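Side-chain contacts in serine-pyruvate aminotransferase (AgxT) (Sulfolobus solfataricus, PDB 3ZRP), which probably transfers amino groups from serine to pyruvate, and perhaps from alanine to glyoxylate, using pyridoxal 5'-phosphate as cofactor: residues Lys79-Ser84 / Glu121-Ser126; Asp148-Ile153 / Glu158-Asp163. All coordinates share one frame; numbering follows the deposited sequence. Where two conformers were deposited one is given.

Interaction 1: residues Lys79-Ser84 / Glu121-Ser126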
loop_
_atom_site.group_PDB
_atom_site.type_symbol
_atom_site.label_atom_id
_atom_site.label_comp_id
_atom_site.label_asym_id
_atom_site.label_seq_id
_atom_site.Cartn_x
_atom_site.Cartn_y
_atom_site.Cartn_z
ATOM N N LYS A 79 -20.143 2.978 20.149
ATOM C CA LYS A 79 -20.362 4.417 20.040
ATOM C C LYS A 79 -19.050 5.192 19.957
ATOM O O LYS A 79 -18.139 5.041 20.786
ATOM C CB LYS A 79 -21.224 4.947 21.191
ATOM C CG LYS A 79 -22.678 4.493 21.083
ATOM C CD LYS A 79 -23.446 4.874 22.341
ATOM C CE LYS A 79 -23.743 6.375 22.390
ATOM N NZ LYS A 79 -23.890 6.846 23.794
ATOM N N ILE A 80 -18.981 6.004 18.919
ATOM C CA ILE A 80 -17.770 6.731 18.554
ATOM C C ILE A 80 -18.073 8.230 18.574
ATOM O O ILE A 80 -19.073 8.698 17.993
ATOM C CB ILE A 80 -17.281 6.340 17.111
ATOM C CG1 ILE A 80 -16.946 4.844 17.030
ATOM C CG2 ILE A 80 -16.095 7.250 16.656
ATOM C CD1 ILE A 80 -16.756 4.344 15.581
ATOM N N LEU A 81 -17.171 8.969 19.196
ATOM C CA LEU A 81 -17.143 10.442 19.124
ATOM C C LEU A 81 -15.917 10.921 18.327
ATOM O O LEU A 81 -14.773 10.641 18.696
ATOM C CB LEU A 81 -17.105 11.047 20.533
ATOM C CG LEU A 81 -17.097 12.589 20.538
ATOM C CD1 LEU A 81 -18.431 13.168 20.088
ATOM C CD2 LEU A 81 -16.681 13.106 21.919
ATOM N N VAL A 82 -16.181 11.602 17.223
ATOM C CA VAL A 82 -15.133 12.220 16.394
ATOM C C VAL A 82 -15.051 13.719 16.671
ATOM O O VAL A 82 -16.041 14.447 16.562
ATOM C CB VAL A 82 -15.430 12.025 14.900
ATOM C CG1 VAL A 82 -14.350 12.747 14.032
ATOM C CG2 VAL A 82 -15.487 10.543 14.579
ATOM N N VAL A 83 -13.853 14.171 17.006
ATOM C CA VAL A 83 -13.578 15.601 17.215
ATOM C C VAL A 83 -12.897 16.125 15.950
ATOM O O VAL A 83 -11.691 15.951 15.786
ATOM C CB VAL A 83 -12.666 15.780 18.440
ATOM C CG1 VAL A 83 -12.410 17.269 18.683
ATOM C CG2 VAL A 83 -13.353 15.145 19.732
ATOM N N SER A 84 -13.685 16.719 15.053
ATOM C CA SER A 84 -13.236 17.129 13.731
ATOM C C SER A 84 -13.084 18.644 13.520
ATOM O O SER A 84 -14.069 19.404 13.549
ATOM C CB SER A 84 -14.206 16.621 12.684
ATOM O OG SER A 84 -13.851 17.148 11.420
ATOM N N GLU A 121 -17.458 17.845 28.121
ATOM C CA GLU A 121 -18.902 17.961 28.306
ATOM C C GLU A 121 -19.646 16.812 27.606
ATOM O O GLU A 121 -20.595 16.217 28.163
ATOM C CB GLU A 121 -19.394 19.308 27.765
ATOM C CG GLU A 121 -20.865 19.599 28.020
ATOM C CD GLU A 121 -21.391 20.799 27.242
ATOM O OE1 GLU A 121 -20.609 21.497 26.554
ATOM O OE2 GLU A 121 -22.613 21.045 27.307
ATOM N N GLU A 122 -19.209 16.500 26.391
ATOM C CA GLU A 122 -19.862 15.471 25.591
ATOM C C GLU A 122 -19.629 14.083 26.165
ATOM O O GLU A 122 -20.590 13.300 26.311
ATOM C CB GLU A 122 -19.429 15.558 24.116
ATOM C CG GLU A 122 -20.117 14.544 23.200
ATOM C CD GLU A 122 -21.644 14.692 23.192
ATOM O OE1 GLU A 122 -22.161 15.819 23.337
ATOM O OE2 GLU A 122 -22.335 13.673 23.027
ATOM N N VAL A 123 -18.385 13.773 26.521
ATOM C CA VAL A 123 -18.078 12.417 26.994
ATOM C C VAL A 123 -18.613 12.174 28.413
ATOM O O VAL A 123 -18.703 11.028 28.841
ATOM C CB VAL A 123 -16.555 12.052 26.917
ATOM C CG1 VAL A 123 -16.047 12.223 25.478
ATOM C CG2 VAL A 123 -15.712 12.862 27.947
ATOM N N ARG A 124 -18.946 13.254 29.128
ATOM C CA ARG A 124 -19.534 13.139 30.478
ATOM C C ARG A 124 -21.029 12.921 30.406
ATOM O O ARG A 124 -21.600 12.243 31.264
ATOM C CB ARG A 124 -19.225 14.358 31.329
ATOM C CG ARG A 124 -17.823 14.342 31.867
ATOM C CD ARG A 124 -17.496 15.584 32.615
ATOM N NE ARG A 124 -17.840 15.454 34.029
ATOM C CZ ARG A 124 -17.227 16.104 35.016
ATOM N NH1 ARG A 124 -16.208 16.926 34.755
ATOM N NH2 ARG A 124 -17.626 15.915 36.268
ATOM N N LYS A 125 -21.649 13.485 29.373
ATOM C CA LYS A 125 -23.083 13.362 29.150
ATOM C C LYS A 125 -23.468 11.976 28.612
ATOM O O LYS A 125 -24.472 11.388 29.039
ATOM C CB LYS A 125 -23.527 14.484 28.209
ATOM C CG LYS A 125 -24.941 14.373 27.690
ATOM C CD LYS A 125 -25.297 15.558 26.800
ATOM C CE LYS A 125 -26.531 15.223 25.961
ATOM N NZ LYS A 125 -27.164 16.442 25.378
ATOM N N SER A 126 -22.678 11.471 27.663
ATOM C CA SER A 126 -22.956 10.216 26.960
ATOM C C SER A 126 -21.755 9.284 27.014
ATOM O O SER A 126 -20.601 9.725 27.117
ATOM C CB SER A 126 -23.322 10.475 25.487
ATOM O OG SER A 126 -24.469 11.300 25.396
#

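Interaction 2: residues Asp148-Ile153 / Glu158-Asp163. With PLP (pyridoxal-5'-phosphate), chain C.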
loop_
_atom_site.group_PDB
_atom_site.type_symbol
_atom_site.label_atom_id
_atom_site.label_comp_id
_atom_site.label_asym_id
_atom_site.label_seq_id
_atom_site.Cartn_x
_atom_site.Cartn_y
_atom_site.Cartn_z
ATOM N N ASP A 148 -4.188 18.258 26.558
ATOM C CA ASP A 148 -5.274 18.890 27.327
ATOM C C ASP A 148 -6.639 18.212 27.149
ATOM O O ASP A 148 -7.374 18.022 28.126
ATOM C CB ASP A 148 -5.393 20.364 26.973
ATOM C CG ASP A 148 -4.181 21.181 27.417
ATOM O OD1 ASP A 148 -3.324 20.680 28.178
ATOM O OD2 ASP A 148 -4.098 22.342 26.985
ATOM N N VAL A 149 -6.980 17.849 25.909
ATOM C CA VAL A 149 -8.216 17.082 25.651
ATOM C C VAL A 149 -8.216 15.742 26.382
ATOM O O VAL A 149 -9.194 15.396 27.056
ATOM C CB VAL A 149 -8.458 16.841 24.133
ATOM C CG1 VAL A 149 -9.670 15.931 23.927
ATOM C CG2 VAL A 149 -8.650 18.146 23.412
ATOM N N ILE A 150 -7.121 14.996 26.271
ATOM C CA ILE A 150 -7.047 13.664 26.865
ATOM C C ILE A 150 -7.051 13.724 28.406
ATOM O O ILE A 150 -7.675 12.889 29.069
ATOM C CB ILE A 150 -5.829 12.887 26.321
ATOM C CG1 ILE A 150 -6.072 12.554 24.842
ATOM C CG2 ILE A 150 -5.565 11.612 27.128
ATOM C CD1 ILE A 150 -4.867 11.953 24.158
ATOM N N ASN A 151 -6.357 14.713 28.964
ATOM C CA ASN A 151 -6.366 14.928 30.415
ATOM C C ASN A 151 -7.795 14.998 30.946
ATOM O O ASN A 151 -8.099 14.425 31.993
ATOM C CB ASN A 151 -5.571 16.190 30.800
ATOM C CG ASN A 151 -5.616 16.493 32.306
ATOM O OD1 ASN A 151 -4.839 15.944 33.091
ATOM N ND2 ASN A 151 -6.514 17.393 32.701
ATOM N N LYS A 152 -8.669 15.680 30.208
ATOM C CA LYS A 152 -10.055 15.834 30.610
ATOM C C LYS A 152 -10.881 14.570 30.392
ATOM O O LYS A 152 -11.703 14.222 31.238
ATOM C CB LYS A 152 -10.706 17.021 29.899
ATOM C CG LYS A 152 -10.159 18.390 30.357
ATOM C CD LYS A 152 -11.037 19.518 29.844
ATOM C CE LYS A 152 -10.487 20.893 30.237
ATOM N NZ LYS A 152 -10.441 21.046 31.720
ATOM N N ILE A 153 -10.660 13.879 29.270
ATOM C CA ILE A 153 -11.581 12.798 28.874
ATOM C C ILE A 153 -11.156 11.387 29.205
ATOM O O ILE A 153 -12.000 10.485 29.162
ATOM C CB ILE A 153 -11.974 12.880 27.370
ATOM C CG1 ILE A 153 -10.806 12.447 26.467
ATOM C CG2 ILE A 153 -12.494 14.280 27.044
ATOM C CD1 ILE A 153 -11.158 12.419 24.969
ATOM N N GLU A 158 -13.421 4.488 26.754
ATOM C CA GLU A 158 -12.623 3.265 26.737
ATOM C C GLU A 158 -11.348 3.436 25.904
ATOM O O GLU A 158 -10.274 3.004 26.312
ATOM C CB GLU A 158 -13.446 2.087 26.215
ATOM C CG GLU A 158 -14.698 1.764 27.038
ATOM C CD GLU A 158 -15.490 0.627 26.435
ATOM O OE1 GLU A 158 -14.884 -0.420 26.115
ATOM O OE2 GLU A 158 -16.708 0.786 26.240
ATOM N N LEU A 159 -11.476 4.080 24.742
ATOM C CA LEU A 159 -10.365 4.140 23.777
ATOM C C LEU A 159 -10.184 5.539 23.200
ATOM O O LEU A 159 -11.157 6.205 22.882
ATOM C CB LEU A 159 -10.596 3.142 22.625
ATOM C CG LEU A 159 -10.592 1.645 22.930
ATOM C CD1 LEU A 159 -11.034 0.822 21.681
ATOM C CD2 LEU A 159 -9.209 1.194 23.411
ATOM N N ILE A 160 -8.929 5.970 23.060
ATOM C CA ILE A 160 -8.632 7.254 22.397
ATOM C C ILE A 160 -7.626 7.029 21.260
ATOM O O ILE A 160 -6.577 6.417 21.465
ATOM C CB ILE A 160 -8.093 8.299 23.420
ATOM C CG1 ILE A 160 -9.140 8.556 24.530
ATOM C CG2 ILE A 160 -7.806 9.654 22.760
ATOM C CD1 ILE A 160 -8.545 9.322 25.709
ATOM N N VAL A 161 -8.000 7.495 20.071
ATOM C CA VAL A 161 -7.157 7.397 18.891
ATOM C C VAL A 161 -6.820 8.800 18.391
ATOM O O VAL A 161 -7.672 9.714 18.417
ATOM C CB VAL A 161 -7.784 6.494 17.770
ATOM C CG1 VAL A 161 -8.254 5.149 18.351
ATOM C CG2 VAL A 161 -8.929 7.194 17.032
ATOM N N VAL A 162 -5.578 8.977 17.952
ATOM C CA VAL A 162 -5.138 10.288 17.442
ATOM C C VAL A 162 -4.539 10.110 16.065
ATOM O O VAL A 162 -3.630 9.309 15.884
ATOM C CB VAL A 162 -4.070 10.945 18.347
ATOM C CG1 VAL A 162 -3.665 12.321 17.811
ATOM C CG2 VAL A 162 -4.568 11.040 19.837
ATOM N N ASP A 163 -5.097 10.825 15.086
ATOM C CA ASP A 163 -4.511 10.912 13.767
ATOM C C ASP A 163 -3.369 11.934 13.820
ATOM O O ASP A 163 -3.619 13.148 13.862
ATOM C CB ASP A 163 -5.608 11.333 12.780
ATOM C CG ASP A 163 -5.068 11.808 11.417
ATOM O OD1 ASP A 163 -3.872 11.702 11.091
ATOM O OD2 ASP A 163 -5.887 12.340 10.657
HETATM N N1 PLP C . -4.889 12.661 8.082
HETATM C C2 PLP C . -4.208 13.838 7.870
HETATM C C2A PLP C . -4.153 14.855 8.980
HETATM C C3 PLP C . -3.555 14.080 6.641
HETATM O O3 PLP C . -2.917 15.117 6.481
HETATM C C4 PLP C . -3.591 13.123 5.621
HETATM C C4A PLP C . -2.840 13.401 4.313
HETATM C C5 PLP C . -4.321 11.940 5.869
HETATM C C6 PLP C . -4.946 11.700 7.110
HETATM C C5A PLP C . -4.453 10.842 4.856
HETATM O O4P PLP C . -3.229 10.154 4.582
HETATM P P PLP C . -2.982 9.321 3.256
HETATM O O1P PLP C . -1.584 8.827 3.466
HETATM O O2P PLP C . -3.110 10.355 2.188
HETATM O O3P PLP C . -4.055 8.291 3.280
#

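Interaction 1: residues Lys79-Ser84 / Glu121-Ser126
Leu81 on strand 79-83 lies across from Val123 on helix 116-125 with their CA atoms 8.2 Å apart, while Lys79 lies across from Ser126, just past the helix end, at 9.4 Å between CA atoms. Leu81 is the centre of the contact. Its CG is anti to the backbone N (chi1 -179°), which carries both methyls up to the helix. CD2 meets Val123 CG1 at 3.7 Å, the two side chains crossing at about a right angle, and CD1 rests on Glu122 CG at 3.8 Å. Glu122 therefore gives its aliphatic stem to the leucine; its chain bends at chi2 (59°), and OE2 is hydrogen-bonded to Tyr128 OH. At the other end, Lys79 NZ passes Ser126 CB at 4.0 Å and is hydrogen-bonded to Glu127 O, just beyond the helix, while the ammonium also makes a cation-pi contact with Tyr128. The helix belongs to the beta-alpha-beta crossover from strand 102-106 to strand 128-134, and strand 79-83 runs between those two in the sheet. The core of the contact, Leu81 against Val123 and the stem of Glu122, is apolar, while the polar ends of Lys79 and Glu122 turn to residues just after the helix.

Interaction 2: residues Asp148-Ile153 / Glu158-Asp163
Ile150 and Ile160 both place CG1 anti to the carbonyl carbon (chi1 -69° in Ile150), leaving CG2 anti to the backbone N, so that each presents a methyl branch and an ethyl arm to the other. Ile153 differs: its CG1 stands between backbone N and carbonyl carbon (chi1 73°), a rotamer that brings its ethyl arm over to Ile160. Ile160 is the hub. Its CG2 sits 4.0 Å from Ile150 CG1, and its CD1 reaches between the two helix residues, 3.9 Å from Ile153 CG1 and 4.0 Å from Ile150 CG2. Further along the strand, Val162 CG2 makes a looser approach to Ile150 CD1 at 4.4 Å. All four side chains are buried.

The same strand ends in the active site, where Asp163 OD2 lies 2.8 Å from N1 of the cofactor's pyridine ring, the aspartate-pyridine pairing familiar from fold type I aminotransferases. Its other oxygen, OD1, accepts a hydrogen bond from Val165 N, which steadies the carboxylate. Were Asp163 replaced by an alanine, the ring nitrogen would probably be left without its carboxylate partner and Val165 N without this acceptor.

Helix 148-153 runs antiparallel to strand 159-163 (173°), the axes 10.8 Å apart. The strand lies between strands 128-134 and 182-186, its Ile160 N hydrogen-bonded to Asp181 OD2, and helix 116-125 lies alongside helix 146-153, with Lys152 against Pro116 and Glu120 and Ile153 against Val123.

Interactions 1 and 2 follow one another along the chain, the first closing before the second opens, and their centres are about 10 Å apart. Each seats a helix on the same mixed seven-stranded sheet, where strand 128-134 separates strand 79-83 from strand 157-163. The two helices also meet: Val123 CG2 of interaction 1 lies 3.6 Å from Ile153 CG2 of interaction 2, joining the two apolar contacts across the face of parallel strands 79-83, 128-134 and 157-163. Interaction 1 lies away from the annotated sites, whereas the strand of interaction 2 leads to the cofactor, which is also hydrogen-bonded to Gly63 N, Thr64, Thr138 and Gln188, and to Tyr240 and Thr243 of the second subunit.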